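Local coordinates for protein inulin fructotransferase (Bacillus sp. snu-7, PDB 2INV) that probably depolymerises inulin by intramolecular fructosyl transfer, releasing a cyclic di-fructose anhydride, and folds as a right-handed parallel beta-helix, at residues 211-225 and 236-250. Numbering follows the deposited sequence.
Sequences LTGAGQATIVSGNHM and AENHEGLLVTGNNLF. With 2PO (phosphonate), chain H.
Met225, present as selenomethionine, lies against Leu249 and Phe250 at the C-terminal end of 211-225, on neighbouring coils of a right-handed parallel beta-helix. Its CB meets Leu249 CD2 at 3.7 Å, while Met225 O accepts the backbone N of Phe250 and sits 3.2 Å above the centre of that ring. The ring is folded back there because Phe250 CG stands between its own N and carbonyl carbon (chi1 44°).

At the other end His239 takes Gly215 CA over one face, a CH-pi contact 3.4 Å from Gly215 CA to the His239 ring centroid, almost along the ring normal. Leu211 crosses the imidazole at about a right angle, its CB 3.3 Å from His239 NE2, and one water is bound at each ring nitrogen.

Between them runs an asparagine ladder, in which like residues, Asn223 and Asn247, stack from turn to turn. Asn247 ND2 gives Val220 O a nearly straight bond (2.7 Å, 170°), and Asn247 OD1 accepts both N and ND2 of Asn223, the two amides nearly coplanar. A leucine in its place would probably leave Asn223 N without its acceptor and take from Val220 O its side-chain donor.

Asn200 and Asn270 continue the ladder on the adjoining coils. Strand 219-221 lies between strands 196-198 and 243-245, and the latter pairs onward with strand 266-268; Thr245 binds a phosphonate shared with Thr245 of both other subunits.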
ATOM      1  N   LEU A 211      -5.115  14.858 -11.749  1.00 11.65           N
ATOM      2  CA  LEU A 211      -6.137  15.248 -10.783  1.00 12.10           C
ATOM      3  C   LEU A 211      -6.304  16.757 -10.885  1.00 12.64           C
ATOM      4  O   LEU A 211      -5.645  17.535 -10.186  1.00 12.86           O
ATOM      5  CB  LEU A 211      -5.698  14.852  -9.383  1.00 11.95           C
ATOM      6  CG  LEU A 211      -5.173  13.418  -9.362  1.00 12.17           C
ATOM      7  CD1 LEU A 211      -4.638  13.075  -7.983  1.00 11.61           C
ATOM      8  CD2 LEU A 211      -6.278  12.463  -9.778  1.00 10.66           C
ATOM      9  N   THR A 212      -7.197  17.155 -11.782  1.00 13.14           N
ATOM     10  CA  THR A 212      -7.462  18.554 -12.070  1.00 14.10           C
ATOM     11  C   THR A 212      -8.598  19.183 -11.274  1.00 14.10           C
ATOM     12  O   THR A 212      -9.262  18.519 -10.485  1.00 14.44           O
ATOM     13  CB  THR A 212      -7.755  18.706 -13.566  1.00 14.87           C
ATOM     14  OG1 THR A 212      -8.884  17.891 -13.910  1.00 17.02           O
ATOM     15  CG2 THR A 212      -6.552  18.239 -14.379  1.00 15.48           C
ATOM     16  N   GLY A 213      -8.802  20.478 -11.498  1.00 14.65           N
ATOM     17  CA  GLY A 213      -9.854  21.208 -10.820  1.00 14.28           C
ATOM     18  C   GLY A 213      -9.516  21.474  -9.362  1.00 14.68           C
ATOM     19  O   GLY A 213      -9.090  22.578  -8.988  1.00 14.00           O
ATOM     20  N   ALA A 214      -9.723  20.461  -8.527  1.00 13.97           N
ATOM     21  CA  ALA A 214      -9.447  20.574  -7.098  1.00 14.12           C
ATOM     22  C   ALA A 214      -9.672  19.199  -6.490  1.00 13.98           C
ATOM     23  O   ALA A 214     -10.256  18.320  -7.142  1.00 14.43           O
ATOM     24  CB  ALA A 214     -10.380  21.590  -6.465  1.00 13.90           C
ATOM     25  N   GLY A 215      -9.211  19.001  -5.259  1.00 14.03           N
ATOM     26  CA  GLY A 215      -9.392  17.705  -4.641  1.00 14.47           C
ATOM     27  C   GLY A 215      -9.309  17.676  -3.129  1.00 14.21           C
ATOM     28  O   GLY A 215      -8.821  18.605  -2.488  1.00 14.39           O
ATOM     29  N   GLN A 216      -9.794  16.575  -2.568  1.00 13.46           N
ATOM     30  CA  GLN A 216      -9.786  16.352  -1.129  1.00 13.74           C
ATOM     31  C   GLN A 216      -9.478  14.903  -0.771  1.00 12.88           C
ATOM     32  O   GLN A 216      -9.917  13.977  -1.452  1.00 12.45           O
ATOM     33  CB  GLN A 216     -11.132  16.730  -0.515  1.00 15.22           C
ATOM     34  CG  GLN A 216     -11.570  18.157  -0.777  1.00 18.83           C
ATOM     35  CD  GLN A 216     -10.873  19.142   0.127  1.00 21.91           C
ATOM     36  OE1 GLN A 216     -10.767  20.331  -0.188  1.00 23.77           O
ATOM     37  NE2 GLN A 216     -10.377  18.649   1.256  1.00 22.97           N
ATOM     38  N   ALA A 217      -8.735  14.741   0.322  1.00 13.45           N
ATOM     39  CA  ALA A 217      -8.321  13.447   0.859  1.00 13.72           C
ATOM     40  C   ALA A 217      -8.286  12.319  -0.160  1.00 14.13           C
ATOM     41  O   ALA A 217      -9.021  11.336  -0.054  1.00 14.90           O
ATOM     42  CB  ALA A 217      -9.217  13.065   2.016  1.00 15.58           C
ATOM     43  N   THR A 218      -7.396  12.458  -1.132  1.00 12.74           N
ATOM     44  CA  THR A 218      -7.230  11.470  -2.177  1.00 12.16           C
ATOM     45  C   THR A 218      -5.967  10.673  -1.880  1.00 12.55           C
ATOM     46  O   THR A 218      -5.051  11.172  -1.231  1.00 10.29           O
ATOM     47  CB  THR A 218      -7.115  12.164  -3.547  1.00 12.74           C
ATOM     48  OG1 THR A 218      -8.354  12.823  -3.848  1.00 13.49           O
ATOM     49  CG2 THR A 218      -6.803  11.154  -4.635  1.00 12.51           C
ATOM     50  N   ILE A 219      -5.930   9.431  -2.347  1.00 10.68           N
ATOM     51  CA  ILE A 219      -4.774   8.572  -2.138  1.00 12.15           C
ATOM     52  C   ILE A 219      -4.298   8.001  -3.456  1.00 11.67           C
ATOM     53  O   ILE A 219      -5.089   7.462  -4.231  1.00 11.95           O
ATOM     54  CB  ILE A 219      -5.089   7.377  -1.208  1.00 12.22           C
ATOM     55  CG1 ILE A 219      -5.440   7.864   0.201  1.00 13.20           C
ATOM     56  CG2 ILE A 219      -3.892   6.440  -1.163  1.00 12.77           C
ATOM     57  CD1 ILE A 219      -5.865   6.753   1.130  1.00 14.16           C
ATOM     58  N   VAL A 220      -3.002   8.131  -3.700  1.00 11.22           N
ATOM     59  CA  VAL A 220      -2.388   7.610  -4.907  1.00 11.52           C
ATOM     60  C   VAL A 220      -1.167   6.844  -4.422  1.00 11.61           C
ATOM     61  O   VAL A 220      -0.134   7.439  -4.117  1.00 10.75           O
ATOM     62  CB  VAL A 220      -1.951   8.747  -5.861  1.00 12.50           C
ATOM     63  CG1 VAL A 220      -1.340   8.161  -7.128  1.00 13.53           C
ATOM     64  CG2 VAL A 220      -3.142   9.623  -6.221  1.00 12.27           C
ATOM     65  N   SER A 221      -1.303   5.525  -4.333  1.00 11.83           N
ATOM     66  CA  SER A 221      -0.218   4.684  -3.850  1.00 13.04           C
ATOM     67  C   SER A 221      -0.100   3.344  -4.565  1.00 12.73           C
ATOM     68  O   SER A 221      -1.016   2.923  -5.274  1.00 12.40           O
ATOM     69  CB  SER A 221      -0.393   4.435  -2.352  1.00 14.88           C
ATOM     70  OG  SER A 221      -1.508   3.618  -2.108  1.00 19.62           O
ATOM     71  N   GLY A 222       1.029   2.674  -4.340  1.00 13.10           N
ATOM     72  CA  GLY A 222       1.278   1.371  -4.938  1.00 13.06           C
ATOM     73  C   GLY A 222       1.219   1.284  -6.454  1.00 12.51           C
ATOM     74  O   GLY A 222       1.046   0.194  -7.006  1.00 13.89           O
ATOM     75  N   ASN A 223       1.388   2.416  -7.136  1.00 12.10           N
ATOM     76  CA  ASN A 223       1.333   2.436  -8.596  1.00 12.00           C
ATOM     77  C   ASN A 223       2.693   2.476  -9.300  1.00 12.00           C
ATOM     78  O   ASN A 223       3.686   2.948  -8.742  1.00 12.20           O
ATOM     79  CB  ASN A 223       0.513   3.634  -9.086  1.00 11.02           C
ATOM     80  CG  ASN A 223      -0.870   3.698  -8.466  1.00 12.96           C
ATOM     81  OD1 ASN A 223      -1.771   2.848  -8.943  1.00 10.85           O
ATOM     82  ND2 ASN A 223      -1.125   4.499  -7.563  1.00 11.87           N
ATOM     83  N   HIS A 224       2.703   1.975 -10.538  1.00 13.27           N
ATOM     84  CA  HIS A 224       3.877   1.930 -11.422  1.00 12.92           C
ATOM     85  C   HIS A 224       3.608   2.959 -12.533  1.00 13.42           C
ATOM     86  O   HIS A 224       2.694   2.751 -13.330  1.00 14.25           O
ATOM     87  CB  HIS A 224       3.982   0.559 -12.104  1.00 13.65           C
ATOM     88  CG  HIS A 224       4.757  -0.477 -11.339  1.00 13.04           C
ATOM     89  ND1 HIS A 224       6.113  -0.382 -11.109  1.00 14.63           N
ATOM     90  CD2 HIS A 224       4.381  -1.680 -10.833  1.00 12.05           C
ATOM     91  CE1 HIS A 224       6.539  -1.477 -10.501  1.00 12.80           C
ATOM     92  NE2 HIS A 224       5.508  -2.280 -10.323  1.00 14.78           N
HETATM   93  N   MSE A 225       4.363   4.055 -12.616  1.00 12.54           N
HETATM   94  CA  MSE A 225       4.086   5.044 -13.684  1.00 12.83           C
HETATM   95  C   MSE A 225       5.274   5.534 -14.516  1.00 12.08           C
HETATM   96  O   MSE A 225       6.373   5.783 -14.003  1.00 12.81           O
HETATM   97  CB  MSE A 225       3.404   6.299 -13.126  1.00 13.26           C
HETATM   98  CG  MSE A 225       2.050   6.045 -12.480  1.00 14.48           C
HETATM   99 SE   MSE A 225       1.274   7.715 -11.913  1.00 14.89          SE
HETATM  100  CE  MSE A 225       0.606   7.174 -10.206  1.00 15.99           C
ATOM    101  N   ALA A 236      -1.458  17.157  -9.806  1.00 11.19           N
ATOM    102  CA  ALA A 236      -2.512  17.486  -8.858  1.00 12.48           C
ATOM    103  C   ALA A 236      -2.796  18.984  -8.839  1.00 12.10           C
ATOM    104  O   ALA A 236      -1.884  19.795  -8.675  1.00 13.94           O
ATOM    105  CB  ALA A 236      -2.124  17.011  -7.480  1.00 12.94           C
ATOM    106  N   GLU A 237      -4.066  19.349  -8.993  1.00 11.88           N
ATOM    107  CA  GLU A 237      -4.450  20.754  -9.015  1.00 11.50           C
ATOM    108  C   GLU A 237      -5.326  21.163  -7.845  1.00 11.27           C
ATOM    109  O   GLU A 237      -6.442  20.667  -7.677  1.00 10.62           O
ATOM    110  CB  GLU A 237      -5.170  21.091 -10.323  1.00 11.51           C
ATOM    111  CG  GLU A 237      -4.338  20.794 -11.569  1.00 11.65           C
ATOM    112  CD  GLU A 237      -5.027  21.242 -12.842  1.00 10.79           C
ATOM    113  OE1 GLU A 237      -6.262  21.457 -12.810  1.00 12.73           O
ATOM    114  OE2 GLU A 237      -4.346  21.340 -13.883  1.00 12.44           O
ATOM    115  N   ASN A 238      -4.806  22.080  -7.038  1.00 11.72           N
ATOM    116  CA  ASN A 238      -5.528  22.601  -5.884  1.00 12.49           C
ATOM    117  C   ASN A 238      -6.096  21.475  -5.030  1.00 13.21           C
ATOM    118  O   ASN A 238      -7.284  21.458  -4.702  1.00 13.63           O
ATOM    119  CB  ASN A 238      -6.640  23.528  -6.371  1.00 13.79           C
ATOM    120  CG  ASN A 238      -6.150  24.495  -7.431  1.00 13.38           C
ATOM    121  OD1 ASN A 238      -5.201  25.253  -7.207  1.00 13.28           O
ATOM    122  ND2 ASN A 238      -6.788  24.469  -8.599  1.00 11.95           N
ATOM    123  N   HIS A 239      -5.224  20.529  -4.693  1.00 12.63           N
ATOM    124  CA  HIS A 239      -5.585  19.393  -3.865  1.00 12.63           C
ATOM    125  C   HIS A 239      -5.184  19.670  -2.442  1.00 13.10           C
ATOM    126  O   HIS A 239      -4.224  20.395  -2.176  1.00 12.64           O
ATOM    127  CB  HIS A 239      -4.898  18.113  -4.336  1.00 11.49           C
ATOM    128  CG  HIS A 239      -5.763  17.251  -5.198  1.00 12.60           C
ATOM    129  ND1 HIS A 239      -6.247  16.029  -4.786  1.00 12.58           N
ATOM    130  CD2 HIS A 239      -6.228  17.432  -6.458  1.00 13.17           C
ATOM    131  CE1 HIS A 239      -6.967  15.492  -5.755  1.00 11.85           C
ATOM    132  NE2 HIS A 239      -6.972  16.323  -6.779  1.00 12.61           N
ATOM    133  N   GLU A 240      -5.929  19.066  -1.533  1.00 13.84           N
ATOM    134  CA  GLU A 240      -5.702  19.218  -0.119  1.00 13.35           C
ATOM    135  C   GLU A 240      -5.827  17.816   0.445  1.00 12.46           C
ATOM    136  O   GLU A 240      -6.743  17.084   0.084  1.00 11.86           O
ATOM    137  CB  GLU A 240      -6.773  20.144   0.448  1.00 16.07           C
ATOM    138  CG  GLU A 240      -6.975  20.074   1.948  1.00 17.67           C
ATOM    139  CD  GLU A 240      -6.250  21.172   2.692  1.00 19.10           C
ATOM    140  OE1 GLU A 240      -5.928  22.209   2.071  1.00 19.99           O
ATOM    141  OE2 GLU A 240      -6.027  21.007   3.910  1.00 18.73           O
ATOM    142  N   GLY A 241      -4.891  17.432   1.306  1.00 11.82           N
ATOM    143  CA  GLY A 241      -4.926  16.102   1.891  1.00 11.64           C
ATOM    144  C   GLY A 241      -4.500  14.969   0.968  1.00 11.21           C
ATOM    145  O   GLY A 241      -4.785  13.801   1.247  1.00 12.02           O
ATOM    146  N   LEU A 242      -3.807  15.295  -0.120  1.00 11.68           N
ATOM    147  CA  LEU A 242      -3.349  14.266  -1.047  1.00 11.60           C
ATOM    148  C   LEU A 242      -2.196  13.477  -0.443  1.00 12.00           C
ATOM    149  O   LEU A 242      -1.245  14.055   0.079  1.00 11.17           O
ATOM    150  CB  LEU A 242      -2.900  14.891  -2.370  1.00 11.63           C
ATOM    151  CG  LEU A 242      -2.422  13.959  -3.495  1.00 11.37           C
ATOM    152  CD1 LEU A 242      -3.507  12.947  -3.840  1.00 10.77           C
ATOM    153  CD2 LEU A 242      -2.058  14.776  -4.726  1.00 10.05           C
ATOM    154  N   LEU A 243      -2.308  12.154  -0.500  1.00 11.28           N
ATOM    155  CA  LEU A 243      -1.280  11.265   0.015  1.00 12.83           C
ATOM    156  C   LEU A 243      -0.742  10.522  -1.193  1.00 12.06           C
ATOM    157  O   LEU A 243      -1.493   9.868  -1.918  1.00 12.89           O
ATOM    158  CB  LEU A 243      -1.879  10.254   0.992  1.00 13.66           C
ATOM    159  CG  LEU A 243      -1.164   9.982   2.315  1.00 16.87           C
ATOM    160  CD1 LEU A 243      -1.657   8.651   2.863  1.00 13.63           C
ATOM    161  CD2 LEU A 243       0.335   9.940   2.120  1.00 16.02           C
ATOM    162  N   VAL A 244       0.557  10.637  -1.420  1.00 11.73           N
ATOM    163  CA  VAL A 244       1.174   9.946  -2.532  1.00 10.87           C
ATOM    164  C   VAL A 244       2.276   9.155  -1.852  1.00 10.76           C
ATOM    165  O   VAL A 244       3.218   9.718  -1.291  1.00 10.11           O
ATOM    166  CB  VAL A 244       1.689  10.956  -3.561  1.00 10.54           C
ATOM    167  CG1 VAL A 244       2.321  10.235  -4.736  1.00 12.21           C
ATOM    168  CG2 VAL A 244       0.521  11.808  -4.046  1.00 10.76           C
ATOM    169  N   THR A 245       2.136   7.836  -1.904  1.00 11.14           N
ATOM    170  CA  THR A 245       3.054   6.958  -1.206  1.00 11.18           C
ATOM    171  C   THR A 245       3.253   5.592  -1.875  1.00 11.11           C
ATOM    172  O   THR A 245       2.349   5.064  -2.523  1.00 11.11           O
ATOM    173  CB  THR A 245       2.508   6.735   0.211  1.00 11.55           C
ATOM    174  OG1 THR A 245       1.339   5.691   0.352  1.00 10.06           O
ATOM    175  CG2 THR A 245       2.225   7.933   1.028  1.00 12.02           C
ATOM    176  N   GLY A 246       4.441   5.025  -1.688  1.00 10.82           N
ATOM    177  CA  GLY A 246       4.752   3.715  -2.235  1.00 10.21           C
ATOM    178  C   GLY A 246       4.571   3.541  -3.731  1.00  9.91           C
ATOM    179  O   GLY A 246       4.229   2.459  -4.197  1.00 11.17           O
ATOM    180  N   ASN A 247       4.800   4.601  -4.492  1.00  9.27           N
ATOM    181  CA  ASN A 247       4.676   4.519  -5.938  1.00  9.50           C
ATOM    182  C   ASN A 247       6.068   4.408  -6.529  1.00 10.51           C
ATOM    183  O   ASN A 247       7.030   4.946  -5.977  1.00 11.06           O
ATOM    184  CB  ASN A 247       3.989   5.769  -6.495  1.00 10.04           C
ATOM    185  CG  ASN A 247       2.565   5.911  -6.019  1.00 10.33           C
ATOM    186  OD1 ASN A 247       1.659   5.229  -6.507  1.00 10.23           O
ATOM    187  ND2 ASN A 247       2.358   6.794  -5.048  1.00 10.30           N
ATOM    188  N   ASN A 248       6.176   3.706  -7.648  1.00 10.65           N
ATOM    189  CA  ASN A 248       7.458   3.565  -8.318  1.00 11.59           C
ATOM    190  C   ASN A 248       7.304   4.301  -9.635  1.00 13.22           C
ATOM    191  O   ASN A 248       6.830   3.744 -10.624  1.00 13.34           O
ATOM    192  CB  ASN A 248       7.781   2.093  -8.558  1.00 11.92           C
ATOM    193  CG  ASN A 248       9.233   1.873  -8.930  1.00 12.00           C
ATOM    194  OD1 ASN A 248       9.756   2.530  -9.825  1.00 12.97           O
ATOM    195  ND2 ASN A 248       9.896   0.952  -8.237  1.00  9.57           N
ATOM    196  N   LEU A 249       7.676   5.574  -9.621  1.00 12.72           N
ATOM    197  CA  LEU A 249       7.568   6.422 -10.796  1.00 13.72           C
ATOM    198  C   LEU A 249       8.879   6.440 -11.549  1.00 13.91           C
ATOM    199  O   LEU A 249       9.902   6.911 -11.055  1.00 13.56           O
ATOM    200  CB  LEU A 249       7.121   7.829 -10.401  1.00 14.36           C
ATOM    201  CG  LEU A 249       6.044   7.792  -9.316  1.00 14.72           C
ATOM    202  CD1 LEU A 249       5.803   9.077  -8.884  1.00 16.56           C
ATOM    203  CD2 LEU A 249       4.972   7.278  -9.873  1.00 16.20           C
ATOM    204  N   PHE A 250       8.836   5.930 -12.767  1.00 13.64           N
ATOM    205  CA  PHE A 250      10.029   5.848 -13.590  1.00 14.49           C
ATOM    206  C   PHE A 250       9.947   6.714 -14.838  1.00 16.07           C
ATOM    207  O   PHE A 250       8.926   7.344 -15.117  1.00 15.13           O
ATOM    208  CB  PHE A 250      10.281   4.382 -13.944  1.00 14.41           C
ATOM    209  CG  PHE A 250       9.043   3.652 -14.360  1.00 14.21           C
ATOM    210  CD1 PHE A 250       8.517   3.822 -15.639  1.00 14.14           C
ATOM    211  CD2 PHE A 250       8.384   2.805 -13.468  1.00 13.03           C
ATOM    212  CE1 PHE A 250       7.360   3.158 -16.022  1.00 13.95           C
ATOM    213  CE2 PHE A 250       7.218   2.136 -13.853  1.00 13.61           C
ATOM    214  CZ  PHE A 250       6.712   2.315 -15.129  1.00 13.46           C
TER
HETATM  215  P   2PO H1001       2.865   2.388   1.869  1.00 37.47           P
HETATM  216  O1P 2PO H1001       1.842   2.083   3.031  1.00 33.28           O
HETATM  217  O2P 2PO H1001       2.070   3.177   0.743  1.00 33.66           O
HETATM  218  O3P 2PO H1001       3.693   1.243   1.391  1.00 33.59           O
HETATM  219  O   HOH W   1      -9.000  16.104  -8.844  1.00 11.79           O
HETATM  220  O   HOH W   2      -6.432  15.174  -2.022  1.00 14.37           O